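Salmonella typhimurium DB7155 bacteriophage DET7 tailspike (Bacteriophage, PDB 2V5I) binds the O-antigen of Salmonella as the receptor-binding tailspike of the phage and probably hydrolyses that polysaccharide during infection. Local coordinates at residues N477-E488 with S501-Y509; L534-A543 with S551-V559. All coordinates share one frame; numbering follows the deposited sequence.

Most of the chain before residue 477 is spent on the long parallel beta-helix of the tailspike; both contacts lie beyond it, toward the C terminus. Contact 1 comes first: strand 485-493 turns back into strand 501-504, joining neighbours in a five-stranded antiparallel sheet. Only after it has closed does contact 2 open, where strand 540-546 returns as strand 552-556 within a three-stranded antiparallel sheet, ending at the C terminus. The two loops are therefore in series, neither nested nor crossed. Their centres lie about 29 Å apart and their nearest atoms about 9 Å, without touching, yet both meet the second subunit of the trimer.

Contact 1: N477-E488 with S501-Y509; sequences NGYAGSGSAWTE and SLKVNRGDY
Trp486 lies alongside Arg506 and Lys503, the three side chains pointing the same way from the hairpin. Its CB begins against the other segment's backbone, 3.2 Å from Val504 O and 3.4 Å from Arg506 N. With chi1 at 62°, CG sits between the backbone N and the carbonyl carbon, which holds the indole above residues 503-506. Next, CG of the indole faces Arg506 CA, and the five-membered ring receives Arg506 CG over its face, 3.6 Å from the centroid and 7° off the normal: a CH-pi contact. The far rim, CZ3 and CH2, ends beside Lys503 CD, which approaches obliquely.

Beyond the strand pairing, polar side chains take over. Asn477 spans the turn at 505-508 with both ends of its amide: OD1 accepts from Gly507 N, which stands above the carbonyl plane, while ND2 gives a straighter bond to Asn505 O (3.0 Å, 162° at hydrogen). ND2 also donates to Ser484 OG, whose hydroxyl in turn donates to Asp508 OD1 (2.8 Å), arriving from above the carboxylate plane. Asn505 ND2 reaches the anti lone pair of the same OD1 and also bonds Ala485 O, while Asn505 OD1 accepts from Lys510 N; bonds at both ends of each amide thus hold its rotation. At the opposite end, Ser501 OG donates to Glu488 OE1 over a short 2.5 Å.

The hairpin's antiparallel pairing is evident at Thr487 and Val504, a hydrogen-bonded pair with both backbone N-H...O bonds made. Strand 470-476 flanks 485-493, with His475 stacked on Trp486, and strand 512-515 flanks 501-504, where Arg506 forms a salt bridge to Glu513. The second subunit adds Ser493 to Asp508 and Asp528 to Lys503.

Contact 2: L534-A543 with S551-V559; sequences LYLDAGALWA and SKTRMKLSV
Trp542 and Lys556, a non-hydrogen-bonded antiparallel pair, cross obliquely, the lysine chain running over one indole face. Lys556 CB stands 3.7 Å from the centroid of the six-membered ring and 7° off its normal, a CH-pi contact. Lys556 CG lies anti to the backbone N (chi1 -170°), and the chain, extended from there, carries CD past Trp542 CZ2 and brings CE to Ala540 CB.

Tyr535 and Arg554 instead meet at about a right angle, ring and guanidinium planes 76° apart. Arg554 NH1 donates to Tyr535 OH at 3.0 Å, the oxygen lying in the guanidinium plane; NH2 is taken by Leu521 O and Asp523. Away from the indole, the side chains of Leu557 and Leu534 cross at about a right angle, CD1 of the first 3.8 Å from CD2 of the second, and Leu557 CD1 also approaches Ala543 CB.

Reciprocal bonds between Ala543 and Met555 mark the antiparallel register. Past them Leu541 O accepts from Leu557 N at 2.8 Å and only weakly from Ser558 N, while Ser558 OG receives Leu541 N at 2.9 Å, so a side chain replaces a backbone acceptor where the strand ends.

This is a beta hairpin closing a three-stranded antiparallel sheet in the C-terminal intertwined domain, where Leu557 O and its counterparts from both neighbouring subunits bind one sodium ion.

Contact 1: N477-E488 with S501-Y509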
loop_
_atom_site.group_PDB
_atom_site.type_symbol
_atom_site.label_atom_id
_atom_site.label_comp_id
_atom_site.label_asym_id
_atom_site.label_seq_id
_atom_site.Cartn_x
_atom_site.Cartn_y
_atom_site.Cartn_z
ATOM N N ASN A 477 -10.849 -27.990 -31.705
ATOM C CA ASN A 477 -11.235 -28.738 -32.907
ATOM C C ASN A 477 -12.490 -28.112 -33.535
ATOM O O ASN A 477 -13.556 -28.119 -32.901
ATOM C CB ASN A 477 -11.438 -30.235 -32.581
ATOM C CG ASN A 477 -10.138 -31.010 -32.543
ATOM O OD1 ASN A 477 -9.314 -30.915 -33.463
ATOM N ND2 ASN A 477 -10.007 -31.915 -31.540
ATOM N N GLY A 478 -12.320 -27.527 -34.718
ATOM C CA GLY A 478 -13.483 -27.134 -35.518
ATOM C C GLY A 478 -14.009 -25.750 -35.203
ATOM O O GLY A 478 -13.718 -24.768 -35.917
ATOM N N TYR A 479 -14.771 -25.648 -34.136
ATOM C CA TYR A 479 -15.607 -24.470 -33.937
ATOM C C TYR A 479 -16.008 -24.316 -32.465
ATOM O O TYR A 479 -16.027 -25.291 -31.686
ATOM C CB TYR A 479 -16.879 -24.624 -34.834
ATOM C CG TYR A 479 -17.603 -25.930 -34.645
ATOM C CD1 TYR A 479 -17.262 -27.043 -35.379
ATOM C CD2 TYR A 479 -18.658 -26.067 -33.740
ATOM C CE1 TYR A 479 -17.918 -28.244 -35.215
ATOM C CE2 TYR A 479 -19.285 -27.267 -33.552
ATOM C CZ TYR A 479 -18.932 -28.353 -34.319
ATOM O OH TYR A 479 -19.558 -29.586 -34.173
ATOM N N ALA A 480 -16.371 -23.102 -32.095
ATOM C CA ALA A 480 -16.883 -22.825 -30.740
ATOM C C ALA A 480 -18.012 -23.752 -30.418
ATOM O O ALA A 480 -18.940 -23.918 -31.247
ATOM C CB ALA A 480 -17.342 -21.378 -30.671
ATOM N N GLY A 481 -17.935 -24.430 -29.271
ATOM C CA GLY A 481 -18.972 -25.343 -28.840
ATOM C C GLY A 481 -18.908 -26.780 -29.354
ATOM O O GLY A 481 -19.812 -27.593 -29.112
ATOM N N SER A 482 -17.808 -27.140 -30.027
ATOM C CA SER A 482 -17.676 -28.473 -30.586
ATOM C C SER A 482 -17.509 -29.563 -29.555
ATOM O O SER A 482 -17.663 -30.740 -29.865
ATOM C CB SER A 482 -16.484 -28.571 -31.520
ATOM O OG SER A 482 -15.258 -28.552 -30.756
ATOM N N GLY A 483 -17.071 -29.189 -28.346
ATOM C CA GLY A 483 -16.820 -30.181 -27.289
ATOM C C GLY A 483 -15.518 -30.982 -27.452
ATOM O O GLY A 483 -15.375 -32.020 -26.837
ATOM N N SER A 484 -14.617 -30.478 -28.270
ATOM C CA SER A 484 -13.383 -31.195 -28.646
ATOM C C SER A 484 -12.204 -30.246 -28.857
ATOM O O SER A 484 -12.351 -29.139 -29.456
ATOM C CB SER A 484 -13.631 -31.999 -29.931
ATOM O OG SER A 484 -12.486 -32.638 -30.394
ATOM N N ALA A 485 -11.033 -30.672 -28.355
ATOM C CA ALA A 485 -9.761 -29.951 -28.510
ATOM C C ALA A 485 -8.617 -30.941 -28.710
ATOM O O ALA A 485 -8.774 -32.173 -28.497
ATOM C CB ALA A 485 -9.481 -29.061 -27.306
ATOM N N TRP A 486 -7.475 -30.411 -29.125
ATOM C CA TRP A 486 -6.261 -31.207 -29.234
ATOM C C TRP A 486 -5.093 -30.571 -28.498
ATOM O O TRP A 486 -4.991 -29.346 -28.484
ATOM C CB TRP A 486 -5.895 -31.540 -30.661
ATOM C CG TRP A 486 -5.588 -30.428 -31.609
ATOM C CD1 TRP A 486 -6.471 -29.763 -32.365
ATOM C CD2 TRP A 486 -4.285 -30.057 -32.101
ATOM N NE1 TRP A 486 -5.841 -28.927 -33.243
ATOM C CE2 TRP A 486 -4.485 -29.052 -33.072
ATOM C CE3 TRP A 486 -2.987 -30.407 -31.748
ATOM C CZ2 TRP A 486 -3.423 -28.479 -33.788
ATOM C CZ3 TRP A 486 -1.950 -29.825 -32.431
ATOM C CH2 TRP A 486 -2.166 -28.846 -33.425
ATOM N N THR A 487 -4.244 -31.424 -27.934
ATOM C CA THR A 487 -3.101 -30.973 -27.098
ATOM C C THR A 487 -1.817 -31.349 -27.852
ATOM O O THR A 487 -1.698 -32.439 -28.409
ATOM C CB THR A 487 -3.145 -31.660 -25.757
ATOM O OG1 THR A 487 -4.394 -31.304 -25.090
ATOM C CG2 THR A 487 -2.041 -31.186 -24.837
ATOM N N GLU A 488 -0.831 -30.459 -27.808
ATOM C CA GLU A 488 0.465 -30.776 -28.399
ATOM C C GLU A 488 1.605 -30.374 -27.482
ATOM O O GLU A 488 1.518 -29.407 -26.714
ATOM C CB GLU A 488 0.692 -30.159 -29.739
ATOM C CG GLU A 488 0.513 -28.728 -29.807
ATOM C CD GLU A 488 0.938 -28.046 -31.134
ATOM O OE1 GLU A 488 1.410 -28.667 -32.131
ATOM O OE2 GLU A 488 0.745 -26.803 -31.175
ATOM N N SER A 501 6.367 -31.520 -33.396
ATOM C CA SER A 501 5.146 -31.477 -32.597
ATOM C C SER A 501 4.497 -32.862 -32.438
ATOM O O SER A 501 4.131 -33.478 -33.461
ATOM C CB SER A 501 4.178 -30.540 -33.364
ATOM O OG SER A 501 2.860 -30.620 -32.867
ATOM N N LEU A 502 4.330 -33.314 -31.200
ATOM C CA LEU A 502 3.537 -34.500 -30.832
ATOM C C LEU A 502 2.120 -34.057 -30.451
ATOM O O LEU A 502 1.960 -33.097 -29.702
ATOM C CB LEU A 502 4.192 -35.175 -29.650
ATOM C CG LEU A 502 3.482 -36.481 -29.311
ATOM C CD1 LEU A 502 4.428 -37.498 -28.876
ATOM C CD2 LEU A 502 2.403 -36.220 -28.298
ATOM N N LYS A 503 1.106 -34.644 -31.107
ATOM C CA LYS A 503 -0.287 -34.148 -31.016
ATOM C C LYS A 503 -1.254 -35.237 -30.592
ATOM O O LYS A 503 -1.220 -36.346 -31.127
ATOM C CB LYS A 503 -0.760 -33.647 -32.415
ATOM C CG LYS A 503 0.278 -32.779 -33.191
ATOM C CD LYS A 503 -0.176 -32.339 -34.604
ATOM C CE LYS A 503 0.978 -31.696 -35.438
ATOM N NZ LYS A 503 2.133 -32.649 -35.713
ATOM N N VAL A 504 -2.137 -34.898 -29.674
ATOM C CA VAL A 504 -3.146 -35.801 -29.142
ATOM C C VAL A 504 -4.554 -35.223 -29.465
ATOM O O VAL A 504 -4.889 -34.115 -29.075
ATOM C CB VAL A 504 -2.979 -35.941 -27.602
ATOM C CG1 VAL A 504 -4.072 -36.798 -27.013
ATOM C CG2 VAL A 504 -1.589 -36.538 -27.238
ATOM N N ASN A 505 -5.348 -36.038 -30.178
ATOM C CA ASN A 505 -6.766 -35.795 -30.521
ATOM C C ASN A 505 -6.998 -34.725 -31.621
ATOM O O ASN A 505 -8.083 -34.192 -31.727
ATOM C CB ASN A 505 -7.631 -35.468 -29.302
ATOM C CG ASN A 505 -9.101 -35.702 -29.583
ATOM O OD1 ASN A 505 -9.441 -36.733 -30.207
ATOM N ND2 ASN A 505 -9.983 -34.803 -29.094
ATOM N N ARG A 506 -5.991 -34.423 -32.428
ATOM C CA ARG A 506 -6.237 -33.486 -33.538
ATOM C C ARG A 506 -7.286 -34.110 -34.480
ATOM O O ARG A 506 -7.292 -35.339 -34.722
ATOM C CB ARG A 506 -4.967 -33.239 -34.325
ATOM C CG ARG A 506 -5.081 -32.005 -35.243
ATOM C CD ARG A 506 -3.917 -31.794 -36.192
ATOM N NE ARG A 506 -3.668 -33.015 -36.903
ATOM C CZ ARG A 506 -4.359 -33.405 -37.970
ATOM N NH1 ARG A 506 -5.233 -32.591 -38.551
ATOM N NH2 ARG A 506 -4.101 -34.573 -38.507
ATOM N N GLY A 507 -8.236 -33.272 -34.884
ATOM C CA GLY A 507 -9.361 -33.695 -35.762
ATOM C C GLY A 507 -10.428 -34.515 -35.035
ATOM O O GLY A 507 -11.372 -35.051 -35.639
ATOM N N ASP A 508 -10.282 -34.639 -33.716
ATOM C CA ASP A 508 -11.109 -35.502 -32.877
ATOM C C ASP A 508 -11.055 -36.979 -33.289
ATOM O O ASP A 508 -11.972 -37.765 -33.036
ATOM C CB ASP A 508 -12.580 -35.029 -32.778
ATOM C CG ASP A 508 -13.253 -35.482 -31.487
ATOM O OD1 ASP A 508 -12.678 -35.383 -30.373
ATOM O OD2 ASP A 508 -14.399 -35.995 -31.553
ATOM N N TYR A 509 -9.905 -37.378 -33.859
ATOM C CA TYR A 509 -9.691 -38.780 -34.215
ATOM C C TYR A 509 -9.260 -39.652 -33.023
ATOM O O TYR A 509 -9.148 -40.881 -33.164
ATOM C CB TYR A 509 -8.663 -38.879 -35.378
ATOM C CG TYR A 509 -9.114 -38.181 -36.649
ATOM C CD1 TYR A 509 -10.272 -38.609 -37.302
ATOM C CD2 TYR A 509 -8.357 -37.188 -37.247
ATOM C CE1 TYR A 509 -10.675 -37.981 -38.458
ATOM C CE2 TYR A 509 -8.754 -36.556 -38.372
ATOM C CZ TYR A 509 -9.892 -36.977 -39.005
ATOM O OH TYR A 509 -10.274 -36.321 -40.162
#

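Contact 2: L534-A543 with S551-V559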
loop_
_atom_site.group_PDB
_atom_site.type_symbol
_atom_site.label_atom_id
_atom_site.label_comp_id
_atom_site.label_asym_id
_atom_site.label_seq_id
_atom_site.Cartn_x
_atom_site.Cartn_y
_atom_site.Cartn_z
ATOM N N LEU A 534 11.702 -43.864 -33.426
ATOM C CA LEU A 534 11.249 -44.369 -34.708
ATOM C C LEU A 534 11.835 -43.594 -35.876
ATOM O O LEU A 534 12.123 -42.379 -35.794
ATOM C CB LEU A 534 9.700 -44.263 -34.788
ATOM C CG LEU A 534 8.952 -45.188 -33.823
ATOM C CD1 LEU A 534 7.485 -44.783 -33.744
ATOM C CD2 LEU A 534 9.042 -46.646 -34.145
ATOM N N TYR A 535 12.050 -44.301 -36.970
ATOM C CA TYR A 535 12.620 -43.693 -38.166
ATOM C C TYR A 535 12.234 -44.500 -39.415
ATOM O O TYR A 535 11.845 -45.673 -39.361
ATOM C CB TYR A 535 14.154 -43.578 -38.055
ATOM C CG TYR A 535 14.929 -44.888 -38.023
ATOM C CD1 TYR A 535 15.153 -45.558 -36.843
ATOM C CD2 TYR A 535 15.484 -45.405 -39.181
ATOM C CE1 TYR A 535 15.860 -46.753 -36.829
ATOM C CE2 TYR A 535 16.231 -46.585 -39.187
ATOM C CZ TYR A 535 16.458 -47.245 -38.001
ATOM O OH TYR A 535 17.193 -48.438 -38.061
ATOM N N LEU A 536 12.411 -43.856 -40.553
ATOM C CA LEU A 536 12.195 -44.467 -41.867
ATOM C C LEU A 536 13.513 -44.851 -42.526
ATOM O O LEU A 536 14.507 -44.104 -42.458
ATOM C CB LEU A 536 11.487 -43.474 -42.808
ATOM C CG LEU A 536 10.085 -43.069 -42.397
ATOM C CD1 LEU A 536 9.583 -41.908 -43.261
ATOM C CD2 LEU A 536 9.161 -44.232 -42.456
ATOM N N ASP A 537 13.514 -46.028 -43.136
ATOM C CA ASP A 537 14.726 -46.513 -43.854
ATOM C C ASP A 537 14.223 -47.284 -45.046
ATOM O O ASP A 537 13.478 -48.244 -44.918
ATOM C CB ASP A 537 15.583 -47.369 -42.917
ATOM C CG ASP A 537 16.914 -47.858 -43.539
ATOM O OD1 ASP A 537 17.087 -47.787 -44.758
ATOM O OD2 ASP A 537 17.774 -48.328 -42.751
ATOM N N ALA A 538 14.580 -46.808 -46.224
ATOM C CA ALA A 538 14.161 -47.466 -47.481
ATOM C C ALA A 538 12.666 -47.718 -47.538
ATOM O O ALA A 538 12.221 -48.792 -47.940
ATOM C CB ALA A 538 14.923 -48.765 -47.680
ATOM N N GLY A 539 11.905 -46.728 -47.084
ATOM C CA GLY A 539 10.452 -46.760 -47.121
ATOM C C GLY A 539 9.753 -47.588 -46.041
ATOM O O GLY A 539 8.533 -47.730 -46.095
ATOM N N ALA A 540 10.515 -48.158 -45.100
ATOM C CA ALA A 540 9.970 -48.977 -44.005
ATOM C C ALA A 540 10.088 -48.224 -42.697
ATOM O O ALA A 540 10.995 -47.368 -42.541
ATOM C CB ALA A 540 10.735 -50.259 -43.881
ATOM N N LEU A 541 9.180 -48.571 -41.759
ATOM C CA LEU A 541 9.282 -48.081 -40.381
ATOM C C LEU A 541 10.158 -49.001 -39.557
ATOM O O LEU A 541 9.900 -50.205 -39.464
ATOM C CB LEU A 541 7.897 -47.995 -39.759
ATOM C CG LEU A 541 7.829 -47.317 -38.406
ATOM C CD1 LEU A 541 8.187 -45.816 -38.508
ATOM C CD2 LEU A 541 6.434 -47.508 -37.738
ATOM N N TRP A 542 11.161 -48.395 -38.917
ATOM C CA TRP A 542 12.094 -49.061 -38.018
ATOM C C TRP A 542 12.076 -48.412 -36.632
ATOM O O TRP A 542 11.744 -47.233 -36.463
ATOM C CB TRP A 542 13.491 -48.925 -38.581
ATOM C CG TRP A 542 13.794 -49.788 -39.768
ATOM C CD1 TRP A 542 13.348 -49.607 -41.063
ATOM C CD2 TRP A 542 14.613 -50.966 -39.783
ATOM N NE1 TRP A 542 13.869 -50.595 -41.863
ATOM C CE2 TRP A 542 14.637 -51.442 -41.105
ATOM C CE3 TRP A 542 15.331 -51.659 -38.796
ATOM C CZ2 TRP A 542 15.359 -52.576 -41.478
ATOM C CZ3 TRP A 542 16.068 -52.794 -39.170
ATOM C CH2 TRP A 542 16.031 -53.257 -40.482
ATOM N N ALA A 543 12.446 -49.207 -35.632
ATOM C CA ALA A 543 12.655 -48.749 -34.260
ATOM C C ALA A 543 14.134 -48.899 -33.907
ATOM O O ALA A 543 14.734 -49.966 -34.127
ATOM C CB ALA A 543 11.827 -49.561 -33.245
ATOM N N SER A 551 22.770 -52.103 -24.519
ATOM C CA SER A 551 23.168 -52.120 -25.936
ATOM C C SER A 551 21.991 -51.610 -26.781
ATOM O O SER A 551 20.878 -51.465 -26.272
ATOM C CB SER A 551 23.572 -53.527 -26.357
ATOM O OG SER A 551 22.463 -54.378 -26.425
ATOM N N LYS A 552 22.255 -51.269 -28.034
ATOM C CA LYS A 552 21.250 -50.734 -28.937
ATOM C C LYS A 552 20.995 -51.704 -30.059
ATOM O O LYS A 552 21.932 -52.405 -30.561
ATOM C CB LYS A 552 21.735 -49.374 -29.454
ATOM C CG LYS A 552 21.832 -48.370 -28.332
ATOM C CD LYS A 552 22.293 -47.006 -28.768
ATOM C CE LYS A 552 22.536 -46.090 -27.556
ATOM N NZ LYS A 552 23.003 -44.760 -27.946
ATOM N N THR A 553 19.752 -51.764 -30.507
ATOM C CA THR A 553 19.369 -52.603 -31.578
ATOM C C THR A 553 18.353 -51.900 -32.474
ATOM O O THR A 553 17.708 -50.930 -32.032
ATOM C CB THR A 553 18.846 -53.962 -31.031
ATOM O OG1 THR A 553 18.804 -54.926 -32.076
ATOM C CG2 THR A 553 17.441 -53.843 -30.430
ATOM N N ARG A 554 18.204 -52.390 -33.705
ATOM C CA ARG A 554 17.291 -51.866 -34.691
ATOM C C ARG A 554 16.331 -52.971 -35.121
ATOM O O ARG A 554 16.754 -54.091 -35.473
ATOM C CB ARG A 554 18.053 -51.364 -35.932
ATOM C CG ARG A 554 18.963 -50.190 -35.632
ATOM C CD ARG A 554 19.997 -49.913 -36.737
ATOM N NE ARG A 554 20.927 -48.877 -36.289
ATOM C CZ ARG A 554 20.698 -47.566 -36.346
ATOM N NH1 ARG A 554 19.574 -47.081 -36.880
ATOM N NH2 ARG A 554 21.626 -46.728 -35.872
ATOM N N MET A 555 15.049 -52.659 -35.061
ATOM C CA MET A 555 13.970 -53.577 -35.399
ATOM C C MET A 555 13.050 -53.004 -36.464
ATOM O O MET A 555 12.516 -51.889 -36.322
ATOM C CB MET A 555 13.102 -53.843 -34.153
ATOM C CG MET A 555 13.871 -54.383 -32.979
ATOM S SD MET A 555 12.813 -55.014 -31.666
ATOM C CE MET A 555 13.964 -55.131 -30.299
ATOM N N LYS A 556 12.836 -53.775 -37.523
ATOM C CA LYS A 556 11.903 -53.405 -38.569
ATOM C C LYS A 556 10.486 -53.726 -38.175
ATOM O O LYS A 556 10.189 -54.861 -37.818
ATOM C CB LYS A 556 12.244 -54.112 -39.847
ATOM C CG LYS A 556 11.509 -53.632 -41.023
ATOM C CD LYS A 556 11.955 -54.382 -42.242
ATOM C CE LYS A 556 11.240 -53.954 -43.461
ATOM N NZ LYS A 556 11.561 -54.924 -44.553
ATOM N N LEU A 557 9.615 -52.720 -38.252
ATOM C CA LEU A 557 8.212 -52.835 -37.759
ATOM C C LEU A 557 7.190 -53.016 -38.865
ATOM O O LEU A 557 6.122 -53.563 -38.632
ATOM C CB LEU A 557 7.821 -51.629 -36.922
ATOM C CG LEU A 557 8.697 -51.258 -35.705
ATOM C CD1 LEU A 557 7.968 -50.272 -34.779
ATOM C CD2 LEU A 557 9.087 -52.497 -34.936
ATOM N N SER A 558 7.489 -52.476 -40.050
ATOM C CA SER A 558 6.579 -52.674 -41.187
ATOM C C SER A 558 7.001 -53.867 -42.001
ATOM O O SER A 558 8.054 -54.448 -41.765
ATOM C CB SER A 558 6.505 -51.405 -41.992
ATOM O OG SER A 558 7.764 -51.026 -42.484
ATOM N N VAL A 559 6.147 -54.263 -42.937
ATOM C CA VAL A 559 6.371 -55.474 -43.714
ATOM C C VAL A 559 6.827 -55.024 -45.082
ATOM O O VAL A 559 6.010 -54.883 -46.003
ATOM C CB VAL A 559 5.116 -56.427 -43.760
ATOM C CG1 VAL A 559 3.790 -55.683 -43.896
ATOM C CG2 VAL A 559 5.271 -57.507 -44.860
ATOM O OXT VAL A 559 8.031 -54.731 -45.250
#